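PDB 6DX3: RNA-dependent RNA polymerase from Taggert virus, which probably cleaves ubiquitin from modified proteins through the viral OTU-type cysteine protease domain captured in this structure. Local coordinates for residues 40-49 with 142-153. Sequence-based numbering, arbitrary orientation.
Sequences CLYHSLACGM and INIMHRRNHYDY
The sulfur of C40, in the first turn of helix 40-49, faces both a backbone N-H and an imidazole: Y151 N gives SG a weak hydrogen bond (3.4 Å, 141°), and H150 ND1 lies 3.9 Å from SG. A chi1 of 55° brings SG against the start of strand 150-153. The helix lies on the hairpin of strands 142-147 and 150-153, joined by a type II' turn (R147 to H150), and runs nearly parallel to 150-153 (11°). The other ring nitrogen of H150, NE2, donates to D152 OD1 (2.7 Å), close to the ring plane but well above the carboxylate plane. D152 OD2 forms a salt bridge with R147 NH1. L41 CD1 stands over the centre of the Y151 ring, 3.6 Å from its centroid, while H146 CD2 lies over the opposite face, off toward the rim; the same L41 methyl meets I144 CD1. S44 CB packs on the backbone between D152 and Y153, 3.8 Å from D152 C. Farther on, C47 SG makes an oblique sulfur-aromatic contact with Y153, and M49 SD packs on I142 CD1. A helix-borne cysteine facing a strand-borne histidine backed by aspartate is the catalytic layout of OTU proteases, so C40, H150 and D152 probably form this site; the D152 bond to NE2 probably fixes the imidazole's rotation, leaving ND1 on the side of the C40 sulfur.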
loop_
_atom_site.group_PDB
_atom_site.type_symbol
_atom_site.label_atom_id
_atom_site.label_comp_id
_atom_site.label_asym_id
_atom_site.label_seq_id
_atom_site.Cartn_x
_atom_site.Cartn_y
_atom_site.Cartn_z
ATOM N N CYS A 40 -6.708 -2.594 8.060
ATOM C CA CYS A 40 -6.468 -3.521 6.956
ATOM C C CYS A 40 -5.313 -3.089 6.057
ATOM O O CYS A 40 -4.623 -3.946 5.492
ATOM C CB CYS A 40 -7.743 -3.671 6.130
ATOM S SG CYS A 40 -8.369 -2.089 5.543
ATOM N N LEU A 41 -5.096 -1.783 5.884
ATOM C CA LEU A 41 -3.939 -1.351 5.104
ATOM C C LEU A 41 -2.646 -1.835 5.748
ATOM O O LEU A 41 -1.770 -2.387 5.073
ATOM C CB LEU A 41 -3.918 0.170 4.950
ATOM C CG LEU A 41 -2.639 0.668 4.263
ATOM C CD1 LEU A 41 -2.607 0.240 2.798
ATOM C CD2 LEU A 41 -2.468 2.172 4.386
ATOM N N TYR A 42 -2.524 -1.653 7.067
ATOM C CA TYR A 42 -1.307 -2.045 7.768
ATOM C C TYR A 42 -1.167 -3.559 7.856
ATOM O O TYR A 42 -0.045 -4.075 7.824
ATOM C CB TYR A 42 -1.288 -1.409 9.157
ATOM C CG TYR A 42 -1.489 0.088 9.106
ATOM C CD1 TYR A 42 -0.540 0.909 8.511
ATOM C CD2 TYR A 42 -2.628 0.679 9.636
ATOM C CE1 TYR A 42 -0.714 2.279 8.450
ATOM C CE2 TYR A 42 -2.812 2.053 9.581
ATOM C CZ TYR A 42 -1.849 2.847 8.984
ATOM O OH TYR A 42 -2.014 4.210 8.921
ATOM N N HIS A 43 -2.284 -4.283 7.974
ATOM C CA HIS A 43 -2.247 -5.740 7.885
ATOM C C HIS A 43 -1.655 -6.186 6.552
ATOM O O HIS A 43 -0.758 -7.035 6.509
ATOM C CB HIS A 43 -3.657 -6.315 8.042
ATOM C CG HIS A 43 -4.159 -6.340 9.452
ATOM N ND1 HIS A 43 -3.606 -7.145 10.426
ATOM C CD2 HIS A 43 -5.181 -5.681 10.046
ATOM C CE1 HIS A 43 -4.259 -6.970 11.561
ATOM N NE2 HIS A 43 -5.217 -6.086 11.358
ATOM N N SER A 44 -2.159 -5.622 5.449
ATOM C CA SER A 44 -1.723 -6.050 4.124
ATOM C C SER A 44 -0.281 -5.653 3.846
ATOM O O SER A 44 0.439 -6.390 3.164
ATOM C CB SER A 44 -2.653 -5.470 3.058
ATOM O OG SER A 44 -2.863 -4.088 3.277
ATOM N N LEU A 45 0.159 -4.501 4.358
ATOM C CA LEU A 45 1.567 -4.138 4.245
ATOM C C LEU A 45 2.444 -5.059 5.087
ATOM O O LEU A 45 3.550 -5.424 4.671
ATOM C CB LEU A 45 1.766 -2.680 4.651
ATOM C CG LEU A 45 1.221 -1.640 3.670
ATOM C CD1 LEU A 45 1.420 -0.231 4.209
ATOM C CD2 LEU A 45 1.881 -1.796 2.312
ATOM N N ALA A 46 1.971 -5.449 6.275
ATOM C CA ALA A 46 2.719 -6.416 7.073
ATOM C C ALA A 46 2.765 -7.777 6.393
ATOM O O ALA A 46 3.753 -8.509 6.533
ATOM C CB ALA A 46 2.109 -6.548 8.469
ATOM N N CYS A 47 1.711 -8.128 5.652
ATOM C CA CYS A 47 1.688 -9.401 4.942
ATOM C C CYS A 47 2.779 -9.467 3.884
ATOM O O CYS A 47 3.307 -10.549 3.601
ATOM C CB CYS A 47 0.313 -9.620 4.306
ATOM S SG CYS A 47 0.033 -11.285 3.665
ATOM N N GLY A 48 3.135 -8.326 3.294
ATOM C CA GLY A 48 4.210 -8.291 2.323
ATOM C C GLY A 48 5.604 -8.193 2.901
ATOM O O GLY A 48 6.573 -8.434 2.176
ATOM N N MET A 49 5.728 -7.848 4.182
ATOM C CA MET A 49 7.022 -7.652 4.821
ATOM C C MET A 49 7.404 -8.750 5.801
ATOM O O MET A 49 8.597 -8.958 6.034
ATOM C CB MET A 49 7.051 -6.312 5.568
ATOM C CG MET A 49 6.880 -5.087 4.683
ATOM S SD MET A 49 8.363 -4.680 3.742
ATOM C CE MET A 49 9.509 -4.295 5.059
ATOM N N ILE A 142 5.744 -5.199 -3.131
ATOM C CA ILE A 142 4.524 -5.490 -2.390
ATOM C C ILE A 142 3.332 -5.066 -3.236
ATOM O O ILE A 142 3.264 -3.925 -3.709
ATOM C CB ILE A 142 4.518 -4.771 -1.033
ATOM C CG1 ILE A 142 5.639 -5.314 -0.139
ATOM C CG2 ILE A 142 3.157 -4.913 -0.365
ATOM C CD1 ILE A 142 5.903 -4.466 1.082
ATOM N N ASN A 143 2.395 -5.985 -3.440
ATOM C CA ASN A 143 1.160 -5.697 -4.157
ATOM C C ASN A 143 -0.008 -5.801 -3.188
ATOM O O ASN A 143 -0.136 -6.797 -2.469
ATOM C CB ASN A 143 0.972 -6.655 -5.334
ATOM C CG ASN A 143 2.065 -6.519 -6.375
ATOM O OD1 ASN A 143 1.923 -5.777 -7.348
ATOM N ND2 ASN A 143 3.168 -7.235 -6.176
ATOM N N ILE A 144 -0.843 -4.761 -3.156
ATOM C CA ILE A 144 -2.048 -4.752 -2.340
ATOM C C ILE A 144 -3.221 -4.325 -3.211
ATOM O O ILE A 144 -3.053 -3.714 -4.269
ATOM C CB ILE A 144 -1.930 -3.835 -1.101
ATOM C CG1 ILE A 144 -1.766 -2.376 -1.514
ATOM C CG2 ILE A 144 -0.769 -4.260 -0.215
ATOM C CD1 ILE A 144 -1.679 -1.435 -0.341
ATOM N N MET A 145 -4.425 -4.660 -2.749
ATOM C CA MET A 145 -5.656 -4.451 -3.501
ATOM C C MET A 145 -6.542 -3.476 -2.741
ATOM O O MET A 145 -6.929 -3.744 -1.598
ATOM C CB MET A 145 -6.386 -5.778 -3.730
ATOM C CG MET A 145 -7.495 -5.732 -4.780
ATOM S SD MET A 145 -8.159 -7.378 -5.124
ATOM C CE MET A 145 -9.796 -6.990 -5.711
ATOM N N HIS A 146 -6.872 -2.356 -3.377
ATOM C CA HIS A 146 -7.716 -1.329 -2.777
ATOM C C HIS A 146 -9.173 -1.605 -3.128
ATOM O O HIS A 146 -9.561 -1.519 -4.298
ATOM C CB HIS A 146 -7.286 0.054 -3.270
ATOM C CG HIS A 146 -7.803 1.186 -2.441
ATOM N ND1 HIS A 146 -7.732 2.501 -2.852
ATOM C CD2 HIS A 146 -8.390 1.204 -1.220
ATOM C CE1 HIS A 146 -8.254 3.281 -1.923
ATOM N NE2 HIS A 146 -8.663 2.518 -0.923
ATOM N N ARG A 147 -9.980 -1.925 -2.119
ATOM C CA ARG A 147 -11.366 -2.354 -2.304
ATOM C C ARG A 147 -12.266 -1.429 -1.491
ATOM O O ARG A 147 -12.514 -1.684 -0.309
ATOM C CB ARG A 147 -11.536 -3.812 -1.890
ATOM C CG ARG A 147 -10.328 -4.673 -2.212
ATOM C CD ARG A 147 -10.560 -6.133 -1.853
ATOM N NE ARG A 147 -11.477 -6.796 -2.770
ATOM C CZ ARG A 147 -11.746 -8.098 -2.741
ATOM N NH1 ARG A 147 -11.165 -8.875 -1.836
ATOM N NH2 ARG A 147 -12.597 -8.629 -3.614
ATOM N N ARG A 148 -12.692 -0.337 -2.097
ATOM C CA ARG A 148 -13.414 0.708 -1.425
ATOM C C ARG A 148 -12.472 1.151 -0.327
ATOM O O ARG A 148 -11.431 1.593 -0.583
ATOM C CB ARG A 148 -14.834 0.358 -0.965
ATOM C CG ARG A 148 -15.728 -0.221 -2.054
ATOM C CD ARG A 148 -16.103 0.712 -3.198
ATOM N NE ARG A 148 -17.182 1.593 -2.818
ATOM C CZ ARG A 148 -18.462 1.358 -3.037
ATOM N NH1 ARG A 148 -18.869 0.273 -3.675
ATOM N NH2 ARG A 148 -19.327 2.229 -2.600
ATOM N N ASN A 149 -12.843 1.049 0.898
ATOM C CA ASN A 149 -11.941 1.439 1.971
ATOM C C ASN A 149 -11.086 0.287 2.489
ATOM O O ASN A 149 -10.143 0.540 3.242
ATOM C CB ASN A 149 -12.748 2.054 3.118
ATOM C CG ASN A 149 -13.431 3.351 2.720
ATOM O OD1 ASN A 149 -12.941 4.090 1.868
ATOM N ND2 ASN A 149 -14.578 3.627 3.329
ATOM N N HIS A 150 -11.372 -0.950 2.091
ATOM C CA HIS A 150 -10.642 -2.128 2.549
ATOM C C HIS A 150 -9.404 -2.373 1.689
ATOM O O HIS A 150 -9.369 -2.033 0.504
ATOM C CB HIS A 150 -11.553 -3.360 2.516
ATOM C CG HIS A 150 -10.894 -4.620 2.990
ATOM N ND1 HIS A 150 -10.780 -4.943 4.324
ATOM C CD2 HIS A 150 -10.327 -5.642 2.306
ATOM C CE1 HIS A 150 -10.169 -6.109 4.444
ATOM N NE2 HIS A 150 -9.883 -6.554 3.234
ATOM N N TYR A 151 -8.388 -2.987 2.302
ATOM C CA TYR A 151 -7.152 -3.360 1.623
ATOM C C TYR A 151 -6.872 -4.835 1.866
ATOM O O TYR A 151 -6.960 -5.307 3.003
ATOM C CB TYR A 151 -5.962 -2.527 2.120
ATOM C CG TYR A 151 -5.872 -1.124 1.564
ATOM C CD1 TYR A 151 -5.279 -0.883 0.328
ATOM C CD2 TYR A 151 -6.353 -0.039 2.285
ATOM C CE1 TYR A 151 -5.181 0.396 -0.180
ATOM C CE2 TYR A 151 -6.257 1.247 1.786
ATOM C CZ TYR A 151 -5.671 1.457 0.549
ATOM O OH TYR A 151 -5.577 2.734 0.044
ATOM N N ASP A 152 -6.532 -5.557 0.803
ATOM C CA ASP A 152 -6.073 -6.933 0.911
ATOM C C ASP A 152 -4.686 -7.046 0.292
ATOM O O ASP A 152 -4.261 -6.191 -0.491
ATOM C CB ASP A 152 -7.032 -7.917 0.219
ATOM C CG ASP A 152 -8.299 -8.167 1.021
ATOM O OD1 ASP A 152 -8.213 -8.363 2.250
ATOM O OD2 ASP A 152 -9.389 -8.163 0.413
ATOM N N TYR A 153 -3.978 -8.109 0.660
ATOM C CA TYR A 153 -2.676 -8.405 0.082
ATOM C C TYR A 153 -2.842 -9.250 -1.172
ATOM O O TYR A 153 -3.731 -10.101 -1.246
ATOM C CB TYR A 153 -1.787 -9.140 1.088
ATOM C CG TYR A 153 -0.389 -9.405 0.573
ATOM C CD1 TYR A 153 0.523 -8.367 0.434
ATOM C CD2 TYR A 153 0.018 -10.687 0.223
ATOM C CE1 TYR A 153 1.800 -8.594 -0.040
ATOM C CE2 TYR A 153 1.302 -10.925 -0.249
ATOM C CZ TYR A 153 2.187 -9.872 -0.377
ATOM O OH TYR A 153 3.463 -10.086 -0.845
#